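Local coordinates for protein N-acetylglucosamine 2-epimerase (Xylella fastidiosa, PDB 3GT5) that probably acts as a sugar isomerase of the N-acylglucosamine 2-epimerase family, at residues 19-24 and 367-372; 36-39 and 43-46. All blocks are in the same frame, centred on the assembly; numbering follows the deposited sequence.

Contact 1. Residues 19-24 and 367-372; sequences MAFYHP and DEKSPA
With CG of F21 anti to the backbone N (chi1 174°), the ring is carried off the end of helix 8-22 toward K369, whose own CG is likewise anti to N, so the two side chains approach from opposite directions. The lysine chain, extended as far as CD (chi2 169°), brings that carbon to the ring, and the bend at chi3 (-85°) then turns NZ along its CE1 side. CD of K369 stands 4.0 Å from the F21 centroid, an off-centre CH-pi contact in which CZ of F21 is the nearest carbon, at 3.6 Å. The ammonium charge is met by a salt bridge to D348 and by the carbonyls of D39 and G352. Beside this CH-pi pair runs a polar one. OG of S370 approaches the edge of the Y22 ring, near its plane, and donates to Y22 OH over 2.8 Å. That phenol also bonds D376, and OG bonds K374, so the buried hydroxyl pair belongs to a small chain of polar groups. K369 and S370 together face F37 as a classic beta bulge. The contact joins the end of the first helix to the loop before helix 377-387, consistent with the (alpha/alpha)6 barrel of the N-acylglucosamine 2-epimerase family.

Contact 2. Residues 36-39 and 43-46; sequences YFRD and IYNA
I43 opens the second segment opposite F37 in an antiparallel non-hydrogen-bonded pair, and its CG1 lies a loose 4.3 Å from CE1 of the phenylalanine. Its CA adds a CA-H...O contact to the carbonyl O of Y36. That same oxygen accepts the backbone N of Y44 at 3.1 Å. At Y44 the chain turns a corner, and chi1 of 72° sets CG between the backbone N and the carbonyl carbon, bringing the ring back over the first strand. CB of Y36 sits almost squarely over its face, 3.7 Å from the centroid. The Y36 ring turns its edge to that face in an offset edge-to-face pair, planes at 70°, while Y44 OH meets CD1 of Y36 at 3.5 Å. CB of Y44 also rests over the guanidinium face of R38, 3.4 Å from NH2; NH1 of R38 bonds S42. N45 follows, its side chain alongside Y36 and pointing the same way, amide and ring stacked with planes 24° apart. OD1 of N45 takes the backbone N of H48, whose ND1 bonds Y36 OH, so both polar ends are held by one residue. This is a short, irregular beta hairpin at the surface, its strands joined by one backbone hydrogen bond and by the Y36-Y44 aromatic pair, with R38 and N45 packed beside it.

Overall arrangement
Contact 2 packs against the 367-372 segment of contact 1; the two lie on the same side of the chain's centre, their own centres about 8 Å apart. Contact 2 is nested within the long chain excursion that contact 1 closes, and its hairpin follows helix 8-22 in sequence. Strand 36-37 lies between helix and loop: F37 meets the Y22 ring edge-to-face and pairs through its backbone with S370. Farther along, D39 is gripped twice, its N by O of D367 and its O by NZ of K369, each at 2.8 Å. At the opposite end the loop packs on the aromatic pair, CB of P371 lying 3.3 Å from OH of Y44. Contact 1 is buried, whereas contact 2 lies at the surface.

Contact 1. Residues 19-24 and 367-372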
ATOM      1  N   MET A  19      -9.353  -3.119 -13.837  1.00 19.12           N
ATOM      2  CA  MET A  19      -9.564  -4.569 -13.832  1.00 18.51           C
ATOM      3  C   MET A  19      -9.527  -5.162 -15.245  1.00 19.93           C
ATOM      4  O   MET A  19      -8.985  -6.235 -15.427  1.00 20.42           O
ATOM      5  CB  MET A  19     -10.841  -4.973 -13.118  1.00 18.21           C
ATOM      6  CG  MET A  19     -10.850  -4.710 -11.607  1.00 18.19           C
ATOM      7  SD  MET A  19      -9.604  -5.689 -10.663  1.00 13.87           S
ATOM      8  CE  MET A  19     -10.199  -7.365 -10.934  1.00 22.82           C
ATOM      9  N   ALA A  20     -10.040  -4.427 -16.226  1.00 19.72           N
ATOM     10  CA  ALA A  20     -10.012  -4.882 -17.611  1.00 20.10           C
ATOM     11  C   ALA A  20      -8.587  -4.963 -18.158  1.00 20.02           C
ATOM     12  O   ALA A  20      -8.325  -5.795 -19.014  1.00 20.59           O
ATOM     13  CB  ALA A  20     -10.942  -4.001 -18.511  1.00 19.27           C
ATOM     14  N   PHE A  21      -7.649  -4.159 -17.652  1.00 19.60           N
ATOM     15  CA  PHE A  21      -6.239  -4.286 -18.039  1.00 19.97           C
ATOM     16  C   PHE A  21      -5.652  -5.634 -17.576  1.00 19.71           C
ATOM     17  O   PHE A  21      -4.971  -6.361 -18.332  1.00 20.36           O
ATOM     18  CB  PHE A  21      -5.383  -3.128 -17.446  1.00 19.78           C
ATOM     19  CG  PHE A  21      -3.934  -3.275 -17.695  1.00 20.13           C
ATOM     20  CD1 PHE A  21      -3.402  -2.923 -18.916  1.00 23.43           C
ATOM     21  CD2 PHE A  21      -3.089  -3.831 -16.760  1.00 18.88           C
ATOM     22  CE1 PHE A  21      -2.080  -3.065 -19.163  1.00 22.64           C
ATOM     23  CE2 PHE A  21      -1.744  -3.987 -17.026  1.00 19.61           C
ATOM     24  CZ  PHE A  21      -1.244  -3.596 -18.221  1.00 22.20           C
ATOM     25  N   TYR A  22      -5.887  -5.984 -16.310  1.00 19.60           N
ATOM     26  CA  TYR A  22      -5.218  -7.141 -15.699  1.00 19.57           C
ATOM     27  C   TYR A  22      -5.968  -8.456 -15.958  1.00 20.12           C
ATOM     28  O   TYR A  22      -5.370  -9.493 -16.028  1.00 21.84           O
ATOM     29  CB  TYR A  22      -5.139  -6.954 -14.181  1.00 19.90           C
ATOM     30  CG  TYR A  22      -4.117  -5.953 -13.760  1.00 18.09           C
ATOM     31  CD1 TYR A  22      -4.503  -4.678 -13.340  1.00 18.47           C
ATOM     32  CD2 TYR A  22      -2.742  -6.255 -13.814  1.00 18.85           C
ATOM     33  CE1 TYR A  22      -3.564  -3.707 -12.996  1.00 17.22           C
ATOM     34  CE2 TYR A  22      -1.777  -5.281 -13.404  1.00 15.96           C
ATOM     35  CZ  TYR A  22      -2.199  -4.034 -13.017  1.00 17.37           C
ATOM     36  OH  TYR A  22      -1.289  -3.084 -12.622  1.00 19.55           O
ATOM     37  N   HIS A  23      -7.288  -8.381 -16.030  1.00 21.86           N
ATOM     38  CA  HIS A  23      -8.112  -9.580 -16.090  1.00 23.30           C
ATOM     39  C   HIS A  23      -8.545  -9.870 -17.530  1.00 23.96           C
ATOM     40  O   HIS A  23      -9.061  -8.969 -18.187  1.00 24.96           O
ATOM     41  CB  HIS A  23      -9.367  -9.431 -15.211  1.00 22.13           C
ATOM     42  CG  HIS A  23     -10.141 -10.705 -15.115  1.00 25.72           C
ATOM     43  ND1 HIS A  23      -9.659 -11.789 -14.429  1.00 24.43           N
ATOM     44  CD2 HIS A  23     -11.298 -11.102 -15.699  1.00 27.34           C
ATOM     45  CE1 HIS A  23     -10.498 -12.806 -14.572  1.00 30.36           C
ATOM     46  NE2 HIS A  23     -11.495 -12.416 -15.346  1.00 28.64           N
ATOM     47  N   PRO A  24      -8.339 -11.114 -18.019  1.00 24.84           N
ATOM     48  CA  PRO A  24      -7.793 -12.282 -17.326  1.00 24.74           C
ATOM     49  C   PRO A  24      -6.296 -12.570 -17.611  1.00 24.17           C
ATOM     50  O   PRO A  24      -5.764 -13.617 -17.218  1.00 24.02           O
ATOM     51  CB  PRO A  24      -8.661 -13.403 -17.876  1.00 25.95           C
ATOM     52  CG  PRO A  24      -8.729 -13.034 -19.350  1.00 25.28           C
ATOM     53  CD  PRO A  24      -8.925 -11.500 -19.321  1.00 25.35           C
ATOM     54  N   ASP A 367       8.144   1.441 -21.143  1.00 26.27           N
ATOM     55  CA  ASP A 367       6.818   0.812 -21.295  1.00 26.94           C
ATOM     56  C   ASP A 367       6.513  -0.229 -20.195  1.00 25.16           C
ATOM     57  O   ASP A 367       5.585  -1.036 -20.334  1.00 24.56           O
ATOM     58  CB  ASP A 367       6.729   0.113 -22.663  1.00 27.97           C
ATOM     59  CG  ASP A 367       7.636  -1.138 -22.750  1.00 31.58           C
ATOM     60  OD1 ASP A 367       8.545  -1.321 -21.891  1.00 36.63           O
ATOM     61  OD2 ASP A 367       7.430  -1.956 -23.681  1.00 41.51           O
ATOM     62  N   GLU A 368       7.292  -0.213 -19.119  1.00 23.97           N
ATOM     63  CA  GLU A 368       7.109  -1.153 -18.003  1.00 23.50           C
ATOM     64  C   GLU A 368       6.065  -0.639 -17.015  1.00 22.07           C
ATOM     65  O   GLU A 368       6.384  -0.092 -15.976  1.00 22.86           O
ATOM     66  CB  GLU A 368       8.451  -1.425 -17.335  1.00 24.68           C
ATOM     67  CG  GLU A 368       9.390  -2.128 -18.294  1.00 26.51           C
ATOM     68  CD  GLU A 368      10.771  -2.467 -17.714  1.00 33.38           C
ATOM     69  OE1 GLU A 368      11.096  -2.139 -16.561  1.00 33.04           O
ATOM     70  OE2 GLU A 368      11.573  -3.067 -18.456  1.00 41.18           O
ATOM     71  N   LYS A 369       4.795  -0.804 -17.385  1.00 20.11           N
ATOM     72  CA  LYS A 369       3.676  -0.291 -16.633  1.00 19.32           C
ATOM     73  C   LYS A 369       3.604  -0.846 -15.227  1.00 18.68           C
ATOM     74  O   LYS A 369       3.417  -0.100 -14.282  1.00 18.63           O
ATOM     75  CB  LYS A 369       2.359  -0.613 -17.334  1.00 19.54           C
ATOM     76  CG  LYS A 369       1.101  -0.189 -16.583  1.00 19.99           C
ATOM     77  CD  LYS A 369      -0.114  -0.294 -17.467  1.00 20.82           C
ATOM     78  CE  LYS A 369      -0.368   0.910 -18.346  1.00 23.32           C
ATOM     79  NZ  LYS A 369      -1.351   0.580 -19.423  1.00 22.08           N
ATOM     80  N   SER A 370       3.720  -2.153 -15.120  1.00 18.51           N
ATOM     81  CA  SER A 370       3.548  -2.816 -13.831  1.00 18.57           C
ATOM     82  C   SER A 370       4.613  -3.882 -13.675  1.00 18.51           C
ATOM     83  O   SER A 370       4.386  -5.048 -13.956  1.00 18.40           O
ATOM     84  CB  SER A 370       2.183  -3.461 -13.695  1.00 17.67           C
ATOM     85  OG  SER A 370       1.161  -2.528 -13.749  1.00 17.36           O
ATOM     86  N   PRO A 371       5.775  -3.488 -13.155  1.00 19.22           N
ATOM     87  CA  PRO A 371       6.744  -4.483 -12.715  1.00 20.10           C
ATOM     88  C   PRO A 371       6.296  -5.120 -11.391  1.00 20.62           C
ATOM     89  O   PRO A 371       5.303  -4.702 -10.792  1.00 20.12           O
ATOM     90  CB  PRO A 371       8.040  -3.678 -12.555  1.00 20.57           C
ATOM     91  CG  PRO A 371       7.644  -2.215 -12.607  1.00 21.37           C
ATOM     92  CD  PRO A 371       6.184  -2.108 -12.833  1.00 20.15           C
ATOM     93  N   ALA A 372       7.053  -6.096 -10.934  1.00 21.95           N
ATOM     94  CA  ALA A 372       6.796  -6.790  -9.669  1.00 22.51           C
ATOM     95  C   ALA A 372       6.622  -5.775  -8.569  1.00 22.17           C
ATOM     96  O   ALA A 372       7.383  -4.806  -8.468  1.00 22.20           O
ATOM     97  CB  ALA A 372       7.943  -7.721  -9.342  1.00 22.61           C
TER

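Contact 2. Residues 36-39 and 43-46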
ATOM      1  N   TYR A  36       4.835  -9.067 -14.196  1.00 20.21           N
ATOM      2  CA  TYR A  36       5.536  -8.046 -14.970  1.00 20.49           C
ATOM      3  C   TYR A  36       4.790  -7.770 -16.281  1.00 21.00           C
ATOM      4  O   TYR A  36       4.708  -8.657 -17.157  1.00 22.83           O
ATOM      5  CB  TYR A  36       6.964  -8.514 -15.262  1.00 21.23           C
ATOM      6  CG  TYR A  36       7.895  -8.598 -14.051  1.00 19.46           C
ATOM      7  CD1 TYR A  36       8.775  -7.564 -13.736  1.00 23.41           C
ATOM      8  CD2 TYR A  36       7.912  -9.722 -13.254  1.00 23.57           C
ATOM      9  CE1 TYR A  36       9.634  -7.649 -12.658  1.00 23.46           C
ATOM     10  CE2 TYR A  36       8.756  -9.819 -12.166  1.00 23.73           C
ATOM     11  CZ  TYR A  36       9.627  -8.779 -11.887  1.00 24.94           C
ATOM     12  OH  TYR A  36      10.477  -8.898 -10.824  1.00 27.93           O
ATOM     13  N   PHE A  37       4.208  -6.575 -16.385  1.00 20.38           N
ATOM     14  CA  PHE A  37       3.373  -6.195 -17.522  1.00 20.36           C
ATOM     15  C   PHE A  37       3.851  -4.924 -18.200  1.00 20.86           C
ATOM     16  O   PHE A  37       4.158  -3.892 -17.551  1.00 18.02           O
ATOM     17  CB  PHE A  37       1.923  -5.926 -17.118  1.00 20.78           C
ATOM     18  CG  PHE A  37       1.260  -7.053 -16.353  1.00 20.50           C
ATOM     19  CD1 PHE A  37       0.332  -7.865 -16.970  1.00 22.96           C
ATOM     20  CD2 PHE A  37       1.524  -7.267 -14.998  1.00 20.37           C
ATOM     21  CE1 PHE A  37      -0.276  -8.887 -16.280  1.00 23.28           C
ATOM     22  CE2 PHE A  37       0.896  -8.296 -14.309  1.00 20.62           C
ATOM     23  CZ  PHE A  37       0.017  -9.107 -14.946  1.00 22.36           C
ATOM     24  N   ARG A  38       3.886  -4.970 -19.537  1.00 21.73           N
ATOM     25  CA  ARG A  38       4.068  -3.778 -20.333  1.00 22.22           C
ATOM     26  C   ARG A  38       2.797  -2.924 -20.436  1.00 22.17           C
ATOM     27  O   ARG A  38       1.709  -3.364 -20.046  1.00 21.44           O
ATOM     28  CB  ARG A  38       4.500  -4.140 -21.769  1.00 22.73           C
ATOM     29  CG  ARG A  38       5.800  -4.874 -21.856  1.00 26.64           C
ATOM     30  CD  ARG A  38       6.262  -5.042 -23.326  1.00 29.15           C
ATOM     31  NE  ARG A  38       7.480  -5.829 -23.365  1.00 33.27           N
ATOM     32  CZ  ARG A  38       7.547  -7.154 -23.523  1.00 33.77           C
ATOM     33  NH1 ARG A  38       6.461  -7.903 -23.676  1.00 36.08           N
ATOM     34  NH2 ARG A  38       8.739  -7.744 -23.523  1.00 37.90           N
ATOM     35  N   ASP A  39       2.934  -1.722 -21.002  1.00 21.71           N
ATOM     36  CA  ASP A  39       1.814  -0.798 -21.139  1.00 23.37           C
ATOM     37  C   ASP A  39       0.631  -1.454 -21.827  1.00 23.21           C
ATOM     38  O   ASP A  39      -0.500  -1.171 -21.484  1.00 22.13           O
ATOM     39  CB  ASP A  39       2.196   0.447 -21.934  1.00 23.78           C
ATOM     40  CG  ASP A  39       3.062   1.447 -21.150  1.00 27.36           C
ATOM     41  OD1 ASP A  39       3.120   1.405 -19.906  1.00 25.57           O
ATOM     42  OD2 ASP A  39       3.672   2.343 -21.791  1.00 28.15           O
ATOM     43  N   ILE A  43       3.137  -9.723 -21.187  1.00 27.19           N
ATOM     44  CA  ILE A  43       3.945 -10.183 -20.050  1.00 27.52           C
ATOM     45  C   ILE A  43       5.417 -10.199 -20.454  1.00 28.00           C
ATOM     46  O   ILE A  43       5.810 -10.827 -21.462  1.00 28.53           O
ATOM     47  CB  ILE A  43       3.456 -11.552 -19.496  1.00 27.59           C
ATOM     48  CG1 ILE A  43       2.063 -11.417 -18.884  1.00 29.33           C
ATOM     49  CG2 ILE A  43       4.432 -12.117 -18.423  1.00 27.98           C
ATOM     50  CD1 ILE A  43       1.013 -12.181 -19.546  1.00 33.38           C
ATOM     51  N   TYR A  44       6.249  -9.472 -19.721  1.00 27.89           N
ATOM     52  CA  TYR A  44       7.669  -9.373 -20.104  1.00 28.53           C
ATOM     53  C   TYR A  44       8.608 -10.177 -19.247  1.00 28.99           C
ATOM     54  O   TYR A  44       9.805 -10.237 -19.536  1.00 29.58           O
ATOM     55  CB  TYR A  44       8.116  -7.907 -20.202  1.00 28.32           C
ATOM     56  CG  TYR A  44       8.287  -7.090 -18.935  1.00 27.90           C
ATOM     57  CD1 TYR A  44       9.465  -7.145 -18.186  1.00 27.46           C
ATOM     58  CD2 TYR A  44       7.311  -6.155 -18.546  1.00 26.89           C
ATOM     59  CE1 TYR A  44       9.634  -6.330 -17.066  1.00 28.03           C
ATOM     60  CE2 TYR A  44       7.485  -5.351 -17.436  1.00 25.79           C
ATOM     61  CZ  TYR A  44       8.625  -5.442 -16.707  1.00 24.66           C
ATOM     62  OH  TYR A  44       8.756  -4.619 -15.609  1.00 28.48           O
ATOM     63  N   ASN A  45       8.087 -10.782 -18.181  1.00 28.61           N
ATOM     64  CA  ASN A  45       8.856 -11.725 -17.384  1.00 28.83           C
ATOM     65  C   ASN A  45       7.816 -12.612 -16.748  1.00 29.27           C
ATOM     66  O   ASN A  45       7.079 -12.150 -15.877  1.00 29.56           O
ATOM     67  CB  ASN A  45       9.684 -11.025 -16.311  1.00 29.14           C
ATOM     68  CG  ASN A  45      10.552 -11.985 -15.512  1.00 30.12           C
ATOM     69  OD1 ASN A  45      10.151 -13.111 -15.188  1.00 33.91           O
ATOM     70  ND2 ASN A  45      11.753 -11.536 -15.175  1.00 33.99           N
ATOM     71  N   ALA A  46       7.702 -13.846 -17.214  1.00 27.69           N
ATOM     72  CA  ALA A  46       6.645 -14.746 -16.758  1.00 27.89           C
ATOM     73  C   ALA A  46       7.091 -15.632 -15.609  1.00 27.80           C
ATOM     74  O   ALA A  46       6.255 -16.214 -14.935  1.00 28.46           O
ATOM     75  CB  ALA A  46       6.130 -15.639 -17.924  1.00 27.98           C
TER